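Local coordinates for protein NegoA.19184.a (Neisseria gonorrhoeae, PDB 5UEB) that is of unknown function, belongs to the DUF4265 family and pairs a five-stranded antiparallel sheet with a ferredoxin-like sheet carrying two helices, at residues Ser11-Val16 with Met65-Asp69; Glu43-Phe47 with Arg104-Tyr110; Ala74-Thr78 with Ala142-Phe146; Asn77-Val83 with Asn109-Phe115. One frame throughout, in Å; residues are numbered along the deposited sequence.

Contact 1: Ser11-Val16 with Met65-Asp69; sequences SKLTVV and MLFFD. With EDO (1,2-ethanediol), chain M.
Thr14 and Phe67 form a single backbone bridge between strands 10-18 and 65-73. These are the two outermost strands of the five-stranded antiparallel sheet, so the bridge brings its far edges together, as in a small barrel. The short segments are skewed, with 53° between their directions. Thr14 N donates to Leu66 O at 2.9 Å. Phe68 N donates to Thr14 O, and Phe67 CA makes a CA-H...O contact with the same oxygen. Beyond the bridge the strands part, and a water takes over: it accepts from Val16 N and donates to Phe68 O.

Side chains split to the two sides of the bridge. On one side Thr14 and Phe67 lie alongside each other and point the same way. Thr14 CB meets Phe67 CD2 at 3.7 Å, and Val16 CG2 reaches the same ring carbon. His8 of the second subunit, a residue of the purification tag, stacks on the Phe67 ring. On the other side Leu13 has CG anti to its backbone N (chi1 -168°). This lays CD1 on the peptide between Phe67 and Phe68, 3.3 Å from Phe67 C. Leu13 CD2 and Val15 CG2 both pack on Phe68 CB, the latter at 3.9 Å, beside Leu51 and Val57. The Phe68 ring itself leads away from strand 10-18.

At the other end Leu66 CD1 touches Ser11 OG at 3.5 Å. A 1,2-ethanediol, probably from the crystallisation liquor, bonds to Leu66 beside Thr14. Its O2 accepts from Leu66 N at 2.9 Å, and its O1 donates to Leu66 O at 2.8 Å.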
loop_
_atom_site.group_PDB
_atom_site.type_symbol
_atom_site.label_atom_id
_atom_site.label_comp_id
_atom_site.label_asym_id
_atom_site.label_seq_id
_atom_site.Cartn_x
_atom_site.Cartn_y
_atom_site.Cartn_z
ATOM N N SER B 11 21.909 -0.329 8.415
ATOM C CA SER B 11 20.834 0.085 9.299
ATOM C C SER B 11 19.801 -1.029 9.417
ATOM O O SER B 11 19.907 -2.092 8.786
ATOM C CB SER B 11 20.226 1.409 8.827
ATOM O OG SER B 11 19.338 1.951 9.795
ATOM N N LYS B 12 18.810 -0.777 10.268
ATOM C CA LYS B 12 17.682 -1.668 10.492
ATOM C C LYS B 12 16.400 -0.856 10.440
ATOM O O LYS B 12 16.355 0.304 10.877
ATOM C CB LYS B 12 17.739 -2.299 11.890
ATOM C CG LYS B 12 19.082 -2.836 12.329
ATOM C CD LYS B 12 19.385 -4.139 11.655
ATOM C CE LYS B 12 20.509 -4.861 12.392
ATOM N NZ LYS B 12 20.950 -6.057 11.631
ATOM N N LEU B 13 15.348 -1.491 9.927
ATOM C CA LEU B 13 14.037 -0.876 9.808
ATOM C C LEU B 13 13.000 -1.811 10.415
ATOM O O LEU B 13 13.076 -3.025 10.217
ATOM C CB LEU B 13 13.739 -0.754 8.315
ATOM C CG LEU B 13 12.567 0.095 7.901
ATOM C CD1 LEU B 13 12.796 1.466 8.466
ATOM C CD2 LEU B 13 12.546 0.105 6.399
ATOM N N THR B 14 12.027 -1.253 11.143
ATOM C CA THR B 14 10.868 -2.022 11.603
ATOM C C THR B 14 9.689 -1.797 10.658
ATOM O O THR B 14 9.338 -0.657 10.358
ATOM C CB THR B 14 10.476 -1.626 13.027
ATOM O OG1 THR B 14 11.555 -1.937 13.915
ATOM C CG2 THR B 14 9.213 -2.380 13.476
ATOM N N VAL B 15 9.101 -2.891 10.170
ATOM C CA VAL B 15 7.880 -2.848 9.373
ATOM C C VAL B 15 6.730 -3.272 10.274
ATOM O O VAL B 15 6.709 -4.408 10.763
ATOM C CB VAL B 15 7.968 -3.785 8.157
ATOM C CG1 VAL B 15 6.699 -3.670 7.299
ATOM C CG2 VAL B 15 9.188 -3.475 7.328
ATOM N N VAL B 16 5.778 -2.370 10.502
ATOM C CA VAL B 16 4.549 -2.701 11.217
ATOM C C VAL B 16 3.525 -3.165 10.190
ATOM O O VAL B 16 3.350 -2.529 9.142
ATOM C CB VAL B 16 4.028 -1.491 12.010
ATOM C CG1 VAL B 16 2.749 -1.849 12.761
ATOM C CG2 VAL B 16 5.077 -1.002 12.992
ATOM N N MET B 65 13.918 5.122 16.773
ATOM C CA MET B 65 13.937 3.943 15.922
ATOM C C MET B 65 13.447 4.318 14.527
ATOM O O MET B 65 12.781 5.337 14.338
ATOM C CB MET B 65 13.063 2.833 16.525
ATOM C CG MET B 65 13.655 2.225 17.780
ATOM S SD MET B 65 12.464 1.153 18.602
ATOM C CE MET B 65 11.184 2.337 19.001
ATOM N N LEU B 66 13.776 3.487 13.540
ATOM C CA LEU B 66 13.363 3.731 12.160
ATOM C C LEU B 66 12.273 2.757 11.729
ATOM O O LEU B 66 12.368 1.548 11.982
ATOM C CB LEU B 66 14.541 3.619 11.188
ATOM C CG LEU B 66 15.729 4.532 11.477
ATOM C CD1 LEU B 66 16.820 4.262 10.444
ATOM C CD2 LEU B 66 15.348 6.015 11.478
ATOM N N PHE B 67 11.250 3.290 11.051
ATOM C CA PHE B 67 10.075 2.518 10.649
ATOM C C PHE B 67 9.806 2.664 9.162
ATOM O O PHE B 67 9.971 3.740 8.592
ATOM C CB PHE B 67 8.828 2.955 11.423
ATOM C CG PHE B 67 8.922 2.685 12.882
ATOM C CD1 PHE B 67 9.461 3.632 13.744
ATOM C CD2 PHE B 67 8.497 1.471 13.391
ATOM C CE1 PHE B 67 9.560 3.371 15.101
ATOM C CE2 PHE B 67 8.591 1.200 14.740
ATOM C CZ PHE B 67 9.130 2.156 15.596
ATOM N N PHE B 68 9.362 1.571 8.542
ATOM C CA PHE B 68 8.910 1.638 7.157
ATOM C C PHE B 68 7.759 2.628 7.050
ATOM O O PHE B 68 6.827 2.600 7.860
ATOM C CB PHE B 68 8.415 0.253 6.725
ATOM C CG PHE B 68 7.634 0.260 5.429
ATOM C CD1 PHE B 68 8.296 0.254 4.209
ATOM C CD2 PHE B 68 6.251 0.264 5.435
ATOM C CE1 PHE B 68 7.586 0.264 3.020
ATOM C CE2 PHE B 68 5.528 0.277 4.247
ATOM C CZ PHE B 68 6.205 0.266 3.033
ATOM N N ASP B 69 7.801 3.490 6.036
ATOM C CA ASP B 69 6.672 4.370 5.763
ATOM C C ASP B 69 5.952 4.046 4.463
ATOM O O ASP B 69 4.731 3.854 4.470
ATOM C CB ASP B 69 7.079 5.847 5.769
ATOM C CG ASP B 69 5.866 6.756 5.787
ATOM O OD1 ASP B 69 5.296 6.958 6.877
ATOM O OD2 ASP B 69 5.452 7.223 4.715
HETATM C C1 EDO M . 14.475 -0.699 14.042
HETATM O O1 EDO M . 13.215 -0.015 14.084
HETATM C C2 EDO M . 15.484 0.098 14.858
HETATM O O2 EDO M . 15.684 1.372 14.234
HETATM O O HOH W 1 5.830 0.449 9.422
#

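Contact 2: Glu43-Phe47 with Arg104-Tyr110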
loop_
_atom_site.group_PDB
_atom_site.type_symbol
_atom_site.label_atom_id
_atom_site.label_comp_id
_atom_site.label_asym_id
_atom_site.label_seq_id
_atom_site.Cartn_x
_atom_site.Cartn_y
_atom_site.Cartn_z
ATOM N N GLU B 43 17.410 -7.934 3.121
ATOM C CA GLU B 43 17.016 -9.260 3.561
ATOM C C GLU B 43 15.693 -9.593 2.899
ATOM O O GLU B 43 14.925 -8.696 2.540
ATOM C CB GLU B 43 16.785 -9.310 5.082
ATOM C CG GLU B 43 18.015 -9.068 5.923
ATOM C CD GLU B 43 17.756 -9.385 7.379
ATOM O OE1 GLU B 43 18.134 -10.485 7.827
ATOM O OE2 GLU B 43 17.151 -8.537 8.077
ATOM N N ILE B 44 15.434 -10.888 2.734
ATOM C CA ILE B 44 14.135 -11.349 2.233
ATOM C C ILE B 44 13.120 -11.231 3.366
ATOM O O ILE B 44 13.315 -11.851 4.420
ATOM C CB ILE B 44 14.231 -12.800 1.758
ATOM C CG1 ILE B 44 15.265 -12.921 0.643
ATOM C CG2 ILE B 44 12.856 -13.279 1.259
ATOM C CD1 ILE B 44 15.612 -14.354 0.311
ATOM N N PRO B 45 12.033 -10.473 3.209
ATOM C CA PRO B 45 11.051 -10.367 4.298
ATOM C C PRO B 45 10.399 -11.717 4.571
ATOM O O PRO B 45 9.967 -12.411 3.649
ATOM C CB PRO B 45 10.033 -9.350 3.760
ATOM C CG PRO B 45 10.809 -8.554 2.713
ATOM C CD PRO B 45 11.699 -9.593 2.071
ATOM N N LEU B 46 10.347 -12.095 5.852
ATOM C CA LEU B 46 9.775 -13.383 6.232
ATOM C C LEU B 46 8.255 -13.343 6.256
ATOM O O LEU B 46 7.603 -14.309 5.843
ATOM C CB LEU B 46 10.301 -13.819 7.604
ATOM C CG LEU B 46 11.759 -14.282 7.646
ATOM C CD1 LEU B 46 12.182 -14.496 9.103
ATOM C CD2 LEU B 46 11.916 -15.566 6.840
ATOM N N PHE B 47 7.670 -12.250 6.759
ATOM C CA PHE B 47 6.232 -12.212 7.029
ATOM C C PHE B 47 5.542 -10.954 6.514
ATOM O O PHE B 47 4.371 -11.013 6.115
ATOM C CB PHE B 47 5.975 -12.316 8.533
ATOM C CG PHE B 47 6.547 -13.549 9.154
ATOM C CD1 PHE B 47 5.970 -14.783 8.919
ATOM C CD2 PHE B 47 7.664 -13.472 9.968
ATOM C CE1 PHE B 47 6.502 -15.923 9.486
ATOM C CE2 PHE B 47 8.197 -14.609 10.534
ATOM C CZ PHE B 47 7.620 -15.830 10.286
ATOM N N ARG B 104 15.375 -17.835 2.574
ATOM C CA ARG B 104 15.645 -17.455 3.955
ATOM C C ARG B 104 14.771 -18.321 4.849
ATOM O O ARG B 104 13.553 -18.363 4.662
ATOM C CB ARG B 104 15.319 -15.970 4.179
ATOM C CG ARG B 104 15.658 -15.495 5.593
ATOM C CD ARG B 104 15.247 -14.057 5.838
ATOM N NE ARG B 104 15.470 -13.703 7.238
ATOM C CZ ARG B 104 15.112 -12.550 7.789
ATOM N NH1 ARG B 104 14.500 -11.625 7.063
ATOM N NH2 ARG B 104 15.357 -12.334 9.075
ATOM N N LYS B 105 15.386 -19.020 5.804
ATOM C CA LYS B 105 14.669 -19.905 6.719
ATOM C C LYS B 105 14.140 -19.143 7.927
ATOM O O LYS B 105 14.738 -18.163 8.383
ATOM C CB LYS B 105 15.592 -21.010 7.241
ATOM C CG LYS B 105 16.167 -21.938 6.192
ATOM C CD LYS B 105 17.219 -22.871 6.792
ATOM C CE LYS B 105 16.637 -23.743 7.897
ATOM N NZ LYS B 105 17.665 -24.646 8.496
ATOM N N ASN B 106 13.016 -19.623 8.465
ATOM C CA ASN B 106 12.584 -19.286 9.822
ATOM C C ASN B 106 12.290 -20.620 10.502
ATOM O O ASN B 106 11.172 -21.135 10.427
ATOM C CB ASN B 106 11.384 -18.352 9.850
ATOM C CG ASN B 106 11.094 -17.833 11.249
ATOM O OD1 ASN B 106 10.070 -18.159 11.848
ATOM N ND2 ASN B 106 12.020 -17.047 11.789
ATOM N N GLY B 107 13.302 -21.182 11.159
ATOM C CA GLY B 107 13.131 -22.521 11.677
ATOM C C GLY B 107 13.190 -23.538 10.544
ATOM O O GLY B 107 13.594 -23.241 9.414
ATOM N N GLU B 108 12.740 -24.751 10.854
ATOM C CA GLU B 108 12.904 -25.879 9.947
ATOM C C GLU B 108 11.757 -26.055 8.959
ATOM O O GLU B 108 11.927 -26.776 7.971
ATOM C CB GLU B 108 13.090 -27.172 10.742
ATOM C CG GLU B 108 14.361 -27.167 11.566
ATOM C CD GLU B 108 15.592 -26.927 10.712
ATOM O OE1 GLU B 108 15.943 -27.818 9.910
ATOM O OE2 GLU B 108 16.200 -25.842 10.830
ATOM N N ASN B 109 10.608 -25.419 9.185
ATOM C CA ASN B 109 9.426 -25.691 8.372
ATOM C C ASN B 109 8.914 -24.478 7.604
ATOM O O ASN B 109 7.814 -24.540 7.040
ATOM C CB ASN B 109 8.303 -26.274 9.234
ATOM C CG ASN B 109 8.737 -27.505 9.994
ATOM O OD1 ASN B 109 8.921 -27.459 11.207
ATOM N ND2 ASN B 109 8.911 -28.613 9.283
ATOM N N TYR B 110 9.669 -23.386 7.551
ATOM C CA TYR B 110 9.197 -22.161 6.922
ATOM C C TYR B 110 10.329 -21.528 6.137
ATOM O O TYR B 110 11.457 -21.417 6.635
ATOM C CB TYR B 110 8.707 -21.156 7.973
ATOM C CG TYR B 110 8.036 -19.916 7.406
ATOM C CD1 TYR B 110 8.777 -18.802 7.008
ATOM C CD2 TYR B 110 6.655 -19.855 7.287
ATOM C CE1 TYR B 110 8.159 -17.673 6.504
ATOM C CE2 TYR B 110 6.026 -18.731 6.781
ATOM C CZ TYR B 110 6.780 -17.640 6.398
ATOM O OH TYR B 110 6.141 -16.530 5.898
#
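Leu46 O accepts a hydrogen bond from Tyr110 OH at 2.7 Å. The oxygen lies at the edge of the Tyr110 ring, near its plane. The contact ties the loop between strands 39-41 and 56-62 to the hairpin formed by strands 102-105 and 110-115. Phe47 CE1 sits over one face of the Tyr110 ring, 3.5 Å from Tyr110 CZ. The two rings meet obliquely, with planes at 35°. Asn106 OD1 approaches the edge of the Phe47 ring at CZ, and the amide stands nearly upright to that ring.

The Arg104 chain runs straight out (chi1 -177°) and stays extended to NE. Its guanidinium is enclosed on three sides. Leu46 CD1 lies over the centre of one face, 3.8 Å from Arg104 CZ. The Glu43 carboxylate stacks on the opposite face, with OE1 3.6 Å from Arg104 NH2. At the edge, Arg104 NH1 donates to Ile44 O at 2.9 Å. That bond lies in the guanidinium plane but comes from above the carbonyl plane.

Glu43 OE2 accepts from Ser30 N, and Glu27 holds the backbone N atoms of Leu46 and Phe47. Because Glu43 OE1 lies well out of the guanidinium plane, no N-H points at it and the salt bridge acts through charge alone. Direction comes from the two carbonyls of the loop, Ile44 O and Leu46 O, each held by a side chain of the hairpin.

Contact 3: Ala74-Thr78 with Ala142-Phe146; sequences ASGNT and ACLGF
The C-terminal tail, just past a classic beta bulge where Ala142 and Cys143 both face Thr79, folds onto the loop that leads from strand 65-73 into strand 78-84. Gly145 N donates to Thr78 OG1 at 2.8 Å. Thr78 has OG1 beside its own backbone N (chi1 -70°), which turns the hydroxyl to the tail. Its CG2 rests on Cys143 O at 3.3 Å. One residue on, Phe146 N donates to Gly76 O at 3.0 Å, tilted from the carbonyl plane.

The Phe146 ring then lies flat over Gly76. Gly76 CA sits above the ring centre, 3.5 Å from the centroid and 12° off the normal, a CH-pi contact. Ala74 CB touches the ring more loosely at CZ. Gly145 CA fits closely against the loop as well, 3.3 Å from Asn77 O. An ST turn, in which Ser75 OG accepts from Asn77 N at 3.0 Å, shapes the loop beneath, and Ser75 OG and Asn77 ND2 both bond to Leu53 O.

Bare CA atoms let the ring lie close on Gly76 and Gly145 sit against the loop carbonyls. The tail is thus fixed by two directed N-H bonds and one aromatic face, with no charged pair across the contact.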
loop_
_atom_site.group_PDB
_atom_site.type_symbol
_atom_site.label_atom_id
_atom_site.label_comp_id
_atom_site.label_asym_id
_atom_site.label_seq_id
_atom_site.Cartn_x
_atom_site.Cartn_y
_atom_site.Cartn_z
ATOM N N ALA B 74 10.121 -0.370 -6.245
ATOM C CA ALA B 74 10.162 -1.821 -6.179
ATOM C C ALA B 74 11.343 -2.352 -6.983
ATOM O O ALA B 74 11.676 -1.834 -8.056
ATOM C CB ALA B 74 8.857 -2.406 -6.729
ATOM N N SER B 75 11.983 -3.395 -6.452
ATOM C CA SER B 75 13.067 -4.048 -7.175
ATOM C C SER B 75 12.570 -4.856 -8.364
ATOM O O SER B 75 13.340 -5.086 -9.302
ATOM C CB SER B 75 13.818 -4.997 -6.241
ATOM O OG SER B 75 12.938 -6.010 -5.764
ATOM N N GLY B 76 11.310 -5.286 -8.350
ATOM C CA GLY B 76 10.836 -6.258 -9.307
ATOM C C GLY B 76 10.965 -7.694 -8.855
ATOM O O GLY B 76 10.461 -8.595 -9.547
ATOM N N ASN B 77 11.627 -7.938 -7.725
ATOM C CA ASN B 77 11.702 -9.274 -7.160
ATOM C C ASN B 77 10.342 -9.678 -6.599
ATOM O O ASN B 77 9.513 -8.836 -6.248
ATOM C CB ASN B 77 12.722 -9.318 -6.027
ATOM C CG ASN B 77 14.157 -9.252 -6.523
ATOM O OD1 ASN B 77 14.485 -9.795 -7.577
ATOM N ND2 ASN B 77 15.020 -8.612 -5.757
ATOM N N THR B 78 10.126 -10.992 -6.521
ATOM C CA THR B 78 8.927 -11.592 -5.948
ATOM C C THR B 78 9.299 -12.285 -4.641
ATOM O O THR B 78 10.370 -12.886 -4.542
ATOM C CB THR B 78 8.390 -12.635 -6.941
ATOM O OG1 THR B 78 7.859 -11.967 -8.091
ATOM C CG2 THR B 78 7.308 -13.513 -6.327
ATOM N N ALA B 142 3.521 -13.276 -1.166
ATOM C CA ALA B 142 3.648 -12.131 -0.272
ATOM C C ALA B 142 3.858 -10.844 -1.055
ATOM O O ALA B 142 3.310 -9.794 -0.695
ATOM C CB ALA B 142 4.800 -12.367 0.702
ATOM N N CYS B 143 4.644 -10.906 -2.132
ATOM C CA CYS B 143 4.916 -9.727 -2.948
ATOM C C CYS B 143 5.137 -10.219 -4.371
ATOM O O CYS B 143 6.106 -10.941 -4.617
ATOM C CB CYS B 143 6.167 -9.015 -2.427
ATOM S SG CYS B 143 6.618 -7.514 -3.316
ATOM N N LEU B 144 4.253 -9.843 -5.297
ATOM C CA LEU B 144 4.398 -10.217 -6.701
ATOM C C LEU B 144 5.227 -9.160 -7.412
ATOM O O LEU B 144 4.832 -7.989 -7.472
ATOM C CB LEU B 144 3.036 -10.353 -7.378
ATOM C CG LEU B 144 2.244 -11.595 -6.979
ATOM C CD1 LEU B 144 0.923 -11.628 -7.718
ATOM C CD2 LEU B 144 3.049 -12.860 -7.268
ATOM N N GLY B 145 6.363 -9.574 -7.961
ATOM C CA GLY B 145 7.222 -8.651 -8.672
ATOM C C GLY B 145 6.823 -8.478 -10.120
ATOM O O GLY B 145 5.633 -8.517 -10.455
ATOM N N PHE B 146 7.813 -8.302 -10.987
ATOM C CA PHE B 146 7.561 -8.081 -12.407
ATOM C C PHE B 146 7.506 -9.404 -13.170
ATOM O O PHE B 146 8.137 -10.390 -12.780
ATOM C CB PHE B 146 8.635 -7.169 -13.008
ATOM C CG PHE B 146 8.764 -5.834 -12.317
ATOM C CD1 PHE B 146 7.735 -5.336 -11.527
ATOM C CD2 PHE B 146 9.914 -5.076 -12.462
ATOM C CE1 PHE B 146 7.858 -4.113 -10.888
ATOM C CE2 PHE B 146 10.042 -3.851 -11.829
ATOM C CZ PHE B 146 9.012 -3.369 -11.041
#

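Contact 4: Asn77-Val83 with Asn109-Phe115; sequences NTTINIV and NYLSVNF
Ile80 and Val113 form the middle of an antiparallel pairing between strands 78-84 and 110-115. Ile80 N donates to Val113 O at 2.9 Å, and Val113 N returns a bond to Ile80 O. Thr78 with Phe115 and Ile82 with Leu111 are likewise hydrogen-bonded pairs, two bonds each.

The tightly packed face carries Ile80, Ile82, Leu111, Val113 and Phe115, with Thr78 at its end. Ile80 CG1 comes to the edge of the Phe115 ring, 3.9 Å from CD2, while Val113 CG1 lies over a face of that ring. Ile82 is extended to CD1 (chi2 176°), which carries that methyl to Val113 CG2 at 3.9 Å. Ile96 of helix 90-98 packs on Val113 and Phe115.

The other face is more polar. Thr79 OG1 and Asn114 OD1 are bridged by a water that donates to both, and Thr79 OG1 also hydrogen-bonds Leu51 O. Asn114 OD1 presses on Asn77 CB at 3.1 Å, with the two amides nearly perpendicular; Asn77 ND2 bonds to Leu53 O. Asn81 ND2 makes a weak and doubtful bond to Ser112 OG, at 3.1 Å and 125°, since Ser112 has a second conformer. The bond of that OG to Pro45 O shares the doubt. Asn81 lies alongside Tyr110, with CB 3.3 Å from Tyr110 OH. The loose end is at Val83, which is exposed. There Val83 CB rests on Tyr110 CD2 at 4.1 Å.

With a mostly apolar face under a helix, the sheet has the strand order of a ferredoxin-like fold, in which strands 78-84 and 110-115 are the central pair.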
loop_
_atom_site.group_PDB
_atom_site.type_symbol
_atom_site.label_atom_id
_atom_site.label_comp_id
_atom_site.label_asym_id
_atom_site.label_seq_id
_atom_site.Cartn_x
_atom_site.Cartn_y
_atom_site.Cartn_z
ATOM N N ASN B 77 11.627 -7.938 -7.725
ATOM C CA ASN B 77 11.702 -9.274 -7.160
ATOM C C ASN B 77 10.342 -9.678 -6.599
ATOM O O ASN B 77 9.513 -8.836 -6.248
ATOM C CB ASN B 77 12.722 -9.318 -6.027
ATOM C CG ASN B 77 14.157 -9.252 -6.523
ATOM O OD1 ASN B 77 14.485 -9.795 -7.577
ATOM N ND2 ASN B 77 15.020 -8.612 -5.757
ATOM N N THR B 78 10.126 -10.992 -6.521
ATOM C CA THR B 78 8.927 -11.592 -5.948
ATOM C C THR B 78 9.299 -12.285 -4.641
ATOM O O THR B 78 10.370 -12.886 -4.542
ATOM C CB THR B 78 8.390 -12.635 -6.941
ATOM O OG1 THR B 78 7.859 -11.967 -8.091
ATOM C CG2 THR B 78 7.308 -13.513 -6.327
ATOM N N THR B 79 8.429 -12.182 -3.630
ATOM C CA THR B 79 8.601 -12.860 -2.345
ATOM C C THR B 79 7.481 -13.877 -2.164
ATOM O O THR B 79 6.304 -13.511 -2.210
ATOM C CB THR B 79 8.550 -11.854 -1.193
ATOM O OG1 THR B 79 9.469 -10.784 -1.436
ATOM C CG2 THR B 79 8.899 -12.535 0.152
ATOM N N ILE B 80 7.849 -15.143 -1.948
ATOM C CA ILE B 80 6.906 -16.246 -1.756
ATOM C C ILE B 80 7.178 -16.842 -0.383
ATOM O O ILE B 80 8.325 -17.180 -0.074
ATOM C CB ILE B 80 7.079 -17.326 -2.845
ATOM C CG1 ILE B 80 6.942 -16.729 -4.257
ATOM C CG2 ILE B 80 6.087 -18.472 -2.612
ATOM C CD1 ILE B 80 5.591 -16.107 -4.551
ATOM N N ASN B 81 6.131 -16.969 0.439
ATOM C CA ASN B 81 6.223 -17.628 1.742
ATOM C C ASN B 81 5.789 -19.077 1.564
ATOM O O ASN B 81 4.774 -19.342 0.914
ATOM C CB ASN B 81 5.283 -17.004 2.774
ATOM C CG ASN B 81 5.423 -15.488 2.921
ATOM O OD1 ASN B 81 4.431 -14.806 3.164
ATOM N ND2 ASN B 81 6.649 -14.963 2.829
ATOM N N ILE B 82 6.542 -20.013 2.142
ATOM C CA ILE B 82 6.241 -21.440 2.007
ATOM C C ILE B 82 6.352 -22.079 3.380
ATOM O O ILE B 82 7.370 -21.921 4.060
ATOM C CB ILE B 82 7.205 -22.163 1.044
ATOM C CG1 ILE B 82 7.301 -21.434 -0.301
ATOM C CG2 ILE B 82 6.778 -23.638 0.880
ATOM C CD1 ILE B 82 8.326 -22.043 -1.259
ATOM N N VAL B 83 5.331 -22.835 3.772
ATOM C CA VAL B 83 5.372 -23.584 5.022
ATOM C C VAL B 83 5.088 -25.047 4.713
ATOM O O VAL B 83 4.257 -25.355 3.850
ATOM C CB VAL B 83 4.398 -23.005 6.066
ATOM C CG1 VAL B 83 2.987 -23.121 5.600
ATOM C CG2 VAL B 83 4.568 -23.710 7.404
ATOM N N ASN B 109 10.608 -25.419 9.185
ATOM C CA ASN B 109 9.426 -25.691 8.372
ATOM C C ASN B 109 8.914 -24.478 7.604
ATOM O O ASN B 109 7.814 -24.540 7.040
ATOM C CB ASN B 109 8.303 -26.274 9.234
ATOM C CG ASN B 109 8.737 -27.505 9.994
ATOM O OD1 ASN B 109 8.921 -27.459 11.207
ATOM N ND2 ASN B 109 8.911 -28.613 9.283
ATOM N N TYR B 110 9.669 -23.386 7.551
ATOM C CA TYR B 110 9.197 -22.161 6.922
ATOM C C TYR B 110 10.329 -21.528 6.137
ATOM O O TYR B 110 11.457 -21.417 6.635
ATOM C CB TYR B 110 8.707 -21.156 7.973
ATOM C CG TYR B 110 8.036 -19.916 7.406
ATOM C CD1 TYR B 110 8.777 -18.802 7.008
ATOM C CD2 TYR B 110 6.655 -19.855 7.287
ATOM C CE1 TYR B 110 8.159 -17.673 6.504
ATOM C CE2 TYR B 110 6.026 -18.731 6.781
ATOM C CZ TYR B 110 6.780 -17.640 6.398
ATOM O OH TYR B 110 6.141 -16.530 5.898
ATOM N N LEU B 111 10.018 -21.102 4.919
ATOM C CA LEU B 111 10.954 -20.389 4.070
ATOM C C LEU B 111 10.251 -19.195 3.459
ATOM O O LEU B 111 9.067 -19.261 3.124
ATOM C CB LEU B 111 11.400 -21.264 2.872
ATOM C CG LEU B 111 12.401 -22.393 3.078
ATOM C CD1 LEU B 111 12.600 -23.151 1.775
ATOM C CD2 LEU B 111 13.719 -21.823 3.585
ATOM N N SER B 112 10.986 -18.105 3.302
ATOM C CA SER B 112 10.588 -17.051 2.388
ATOM C C SER B 112 11.604 -17.027 1.255
ATOM O O SER B 112 12.815 -17.059 1.505
ATOM C CB SER B 112 10.502 -15.712 3.116
ATOM O OG SER B 112 9.683 -14.802 2.425
ATOM N N VAL B 113 11.107 -16.995 0.020
ATOM C CA VAL B 113 11.910 -17.186 -1.182
ATOM C C VAL B 113 11.830 -15.937 -2.039
ATOM O O VAL B 113 10.734 -15.432 -2.308
ATOM C CB VAL B 113 11.423 -18.410 -1.976
ATOM C CG1 VAL B 113 12.293 -18.624 -3.211
ATOM C CG2 VAL B 113 11.402 -19.644 -1.073
ATOM N N ASN B 114 12.989 -15.457 -2.483
ATOM C CA ASN B 114 13.079 -14.359 -3.434
ATOM C C ASN B 114 13.262 -14.918 -4.836
ATOM O O ASN B 114 14.178 -15.715 -5.072
ATOM C CB ASN B 114 14.283 -13.465 -3.136
ATOM C CG ASN B 114 14.351 -12.289 -4.072
ATOM O OD1 ASN B 114 13.625 -11.312 -3.897
ATOM N ND2 ASN B 114 15.206 -12.386 -5.097
ATOM N N PHE B 115 12.408 -14.482 -5.763
ATOM C CA PHE B 115 12.584 -14.787 -7.175
ATOM C C PHE B 115 12.845 -13.516 -7.971
ATOM O O PHE B 115 12.079 -12.547 -7.859
ATOM C CB PHE B 115 11.343 -15.494 -7.754
ATOM C CG PHE B 115 11.157 -16.897 -7.262
ATOM C CD1 PHE B 115 11.993 -17.913 -7.700
ATOM C CD2 PHE B 115 10.147 -17.205 -6.364
ATOM C CE1 PHE B 115 11.827 -19.209 -7.246
ATOM C CE2 PHE B 115 9.973 -18.509 -5.910
ATOM C CZ PHE B 115 10.809 -19.513 -6.355
HETATM O O HOH W 2 9.866 -11.317 -9.709
HETATM O O HOH W 3 12.277 -10.954 -1.504
#

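Contact 1 belongs to the five-stranded sheet, and contact 4 to the four-stranded ferredoxin-like sheet, where strands 78-84 and 110-115 are the inner pair. Their centres lie about 21 Å apart. Contacts 2 and 3 join the sheet of contact 4 to connecting loops. Contact 2 is closest to contact 4, with centres about 7 Å apart; they share Asn109 and Tyr110. Contact 3 shares Asn77 and Thr78 with contact 4, their centres about 12 Å apart. Along the chain, contact 1 closes before contacts 3 and 4 open, whereas contact 2 crosses the other three. The loop at 43-47, between strands of the first sheet, packs on the second; 74-78 is the linker from one sheet to the other.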